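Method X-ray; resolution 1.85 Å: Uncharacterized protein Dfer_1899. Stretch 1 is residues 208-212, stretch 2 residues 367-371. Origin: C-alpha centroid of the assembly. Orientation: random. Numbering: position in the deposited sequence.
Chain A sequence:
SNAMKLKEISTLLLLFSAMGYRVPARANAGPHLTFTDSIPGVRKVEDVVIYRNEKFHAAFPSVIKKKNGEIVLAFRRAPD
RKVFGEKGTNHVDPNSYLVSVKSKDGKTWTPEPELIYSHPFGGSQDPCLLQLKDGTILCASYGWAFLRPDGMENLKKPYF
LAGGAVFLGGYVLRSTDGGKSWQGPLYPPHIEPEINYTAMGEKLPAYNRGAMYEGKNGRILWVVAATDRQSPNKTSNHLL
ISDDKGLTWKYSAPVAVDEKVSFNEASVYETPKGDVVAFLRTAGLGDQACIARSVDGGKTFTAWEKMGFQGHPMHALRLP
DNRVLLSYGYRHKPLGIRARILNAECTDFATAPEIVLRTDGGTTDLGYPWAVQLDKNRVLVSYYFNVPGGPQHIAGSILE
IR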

ATOM      1  N   ASN A 208      18.070  -1.644   9.715  1.00 12.99           N
ATOM      2  CA  ASN A 208      19.053  -0.643   9.301  1.00 11.34           C
ATOM      3  C   ASN A 208      18.807  -0.272   7.845  1.00 15.39           C
ATOM      4  O   ASN A 208      18.017  -0.909   7.141  1.00 16.05           O
ATOM      5  CB  ASN A 208      20.503  -1.120   9.467  1.00  8.30           C
ATOM      6  CG  ASN A 208      21.428   0.018   9.870  1.00 15.55           C
ATOM      7  OD1 ASN A 208      21.031   1.187   9.815  1.00 14.46           O
ATOM      8  ND2 ASN A 208      22.658  -0.314  10.260  1.00 10.92           N
ATOM      9  N   ARG A 209      19.510   0.767   7.400  1.00 12.77           N
ATOM     10  CA  ARG A 209      19.793   0.934   5.983  1.00 14.73           C
ATOM     11  C   ARG A 209      21.240   0.520   5.759  1.00 19.75           C
ATOM     12  O   ARG A 209      22.139   1.010   6.452  1.00 13.92           O
ATOM     13  CB  ARG A 209      19.566   2.374   5.492  1.00 12.57           C
ATOM     14  CG  ARG A 209      19.743   2.539   3.947  1.00 12.29           C
ATOM     15  CD  ARG A 209      21.237   2.659   3.519  1.00 13.26           C
ATOM     16  NE  ARG A 209      21.387   2.865   2.078  1.00 12.91           N
ATOM     17  CZ  ARG A 209      22.550   2.872   1.431  1.00 13.10           C
ATOM     18  NH1 ARG A 209      22.564   3.110   0.117  1.00  9.56           N
ATOM     19  NH2 ARG A 209      23.699   2.621   2.076  1.00 12.28           N
ATOM     20  N   GLY A 210      21.460  -0.349   4.784  1.00 13.95           N
ATOM     21  CA  GLY A 210      22.799  -0.812   4.453  1.00 15.48           C
ATOM     22  C   GLY A 210      22.739  -2.198   3.851  1.00 17.07           C
ATOM     23  O   GLY A 210      21.726  -2.888   3.922  1.00 14.08           O
ATOM     24  N   ALA A 211      23.855  -2.597   3.241  1.00 12.86           N
ATOM     25  CA  ALA A 211      23.930  -3.902   2.602  1.00 13.00           C
ATOM     26  C   ALA A 211      24.220  -4.999   3.621  1.00 17.02           C
ATOM     27  O   ALA A 211      25.094  -4.848   4.493  1.00 14.64           O
ATOM     28  CB  ALA A 211      25.007  -3.913   1.512  1.00 12.00           C
HETATM   29  N   MSE A 212      23.474  -6.099   3.507  1.00 14.22           N
HETATM   30  CA  MSE A 212      23.818  -7.365   4.130  1.00 12.91           C
HETATM   31  C   MSE A 212      24.891  -8.007   3.276  1.00 14.08           C
HETATM   32  O   MSE A 212      25.173  -7.518   2.185  1.00 12.23           O
HETATM   33  CB  MSE A 212      22.596  -8.287   4.215  1.00 11.04           C
HETATM   34  CG  MSE A 212      21.436  -7.708   4.974  1.00 12.31           C
HETATM   35 SE   MSE A 212      19.922  -8.933   4.808  0.77 19.74          SE
HETATM   36  CE  MSE A 212      18.707  -8.127   6.086  1.00 18.47           C
ATOM     37  N   GLY A 367      21.432  11.157  -2.288  1.00 11.10           N
ATOM     38  CA  GLY A 367      22.488  10.252  -1.874  1.00 15.56           C
ATOM     39  C   GLY A 367      22.078   8.798  -1.760  1.00 14.22           C
ATOM     40  O   GLY A 367      21.371   8.267  -2.626  1.00 10.83           O
ATOM     41  N   TYR A 368      22.513   8.139  -0.688  1.00 13.40           N
ATOM     42  CA  TYR A 368      22.258   6.717  -0.472  1.00  7.42           C
ATOM     43  C   TYR A 368      22.605   5.865  -1.703  1.00  9.96           C
ATOM     44  O   TYR A 368      21.754   5.111  -2.186  1.00 11.20           O
ATOM     45  CB  TYR A 368      20.804   6.499  -0.069  1.00 10.49           C
ATOM     46  CG  TYR A 368      20.474   6.894   1.362  1.00 12.10           C
ATOM     47  CD1 TYR A 368      20.670   8.196   1.821  1.00 11.08           C
ATOM     48  CD2 TYR A 368      19.992   5.947   2.263  1.00  8.60           C
ATOM     49  CE1 TYR A 368      20.376   8.562   3.140  1.00  9.67           C
ATOM     50  CE2 TYR A 368      19.696   6.293   3.573  1.00 11.68           C
ATOM     51  CZ  TYR A 368      19.891   7.599   4.006  1.00 14.98           C
ATOM     52  OH  TYR A 368      19.584   7.920   5.309  1.00 15.35           O
ATOM     53  N   PRO A 369      23.831   5.949  -2.206  1.00  8.90           N
ATOM     54  CA  PRO A 369      24.162   5.158  -3.397  1.00 10.60           C
ATOM     55  C   PRO A 369      24.228   3.661  -3.111  1.00  7.99           C
ATOM     56  O   PRO A 369      24.483   3.207  -1.994  1.00 13.22           O
ATOM     57  CB  PRO A 369      25.527   5.711  -3.841  1.00  8.03           C
ATOM     58  CG  PRO A 369      26.145   6.196  -2.549  1.00 11.59           C
ATOM     59  CD  PRO A 369      24.981   6.748  -1.746  1.00 11.08           C
ATOM     60  N   TRP A 370      24.027   2.897  -4.178  1.00  8.84           N
ATOM     61  CA  TRP A 370      24.038   1.440  -4.133  1.00  8.20           C
ATOM     62  C   TRP A 370      24.468   0.954  -5.509  1.00 10.04           C
ATOM     63  O   TRP A 370      23.825   1.295  -6.507  1.00 11.67           O
ATOM     64  CB  TRP A 370      22.640   0.905  -3.760  1.00  8.29           C
ATOM     65  CG  TRP A 370      22.617  -0.520  -3.274  1.00  9.19           C
ATOM     66  CD1 TRP A 370      22.916  -1.645  -3.992  1.00  8.77           C
ATOM     67  CD2 TRP A 370      22.265  -0.960  -1.959  1.00  7.71           C
ATOM     68  NE1 TRP A 370      22.760  -2.777  -3.190  1.00 10.91           N
ATOM     69  CE2 TRP A 370      22.360  -2.370  -1.940  1.00  9.15           C
ATOM     70  CE3 TRP A 370      21.850  -0.296  -0.798  1.00 12.13           C
ATOM     71  CZ2 TRP A 370      22.050  -3.125  -0.797  1.00 11.67           C
ATOM     72  CZ3 TRP A 370      21.554  -1.041   0.322  1.00 10.77           C
ATOM     73  CH2 TRP A 370      21.652  -2.439   0.319  1.00 11.67           C
ATOM     74  N   ALA A 371      25.552   0.183  -5.575  1.00 10.01           N
ATOM     75  CA  ALA A 371      26.134  -0.194  -6.857  1.00 14.09           C
ATOM     76  C   ALA A 371      25.819  -1.643  -7.202  1.00  7.56           C
ATOM     77  O   ALA A 371      25.624  -2.488  -6.321  1.00 15.09           O
ATOM     78  CB  ALA A 371      27.650   0.015  -6.859  1.00 13.56           C
TER
HETATM   79  O   HOH W   1      25.634   4.083   0.435  1.00 12.38           O

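Residues 208-212, an irregular segment, pack against strand residues 367-371, and the two bury 281 Å² between them. The backbones stay well apart, with CA of Arg 209 9.0 Å from CA of Tyr 368 and CA of Ala 211 8.6 Å from CA of Trp 370, so side chains must bridge the gap.

Arg 209 contributes the most surface. Its CA-to-CB bond points toward the strand, and a side chain with chi1 t, chi2 m and chi3 t carries the guanidinium to the backbone carbonyls there. NH1 of Arg 209 donates a hydrogen bond to O of Pro 369 (2.9 Å), which lies near the guanidinium plane, as an N-H donor requires. Water 1 reinforces this link, accepting from NH2 of Arg 209 (2.9 Å) and donating to O of Pro 369 (2.8 Å). The ring of Tyr 368 packs beside the same side chain, its CD2 3.4 Å from NE of Arg 209.

Trp 370, whose CA-to-CB bond also points toward segment 208-212, places CE3 over one face of the guanidinium, 3.6 Å from NH1 of Arg 209. Farther along the indole of Trp 370, CH2 lies 3.5 Å from CA of Ala 211 and CZ2 meets CB of Ala 211 in an apolar contact (3.8 Å). O of Gly 210 approaches the slightly positive C-H edge of the indole, 3.6 Å from CH2 of Trp 370, which suits a carbonyl oxygen.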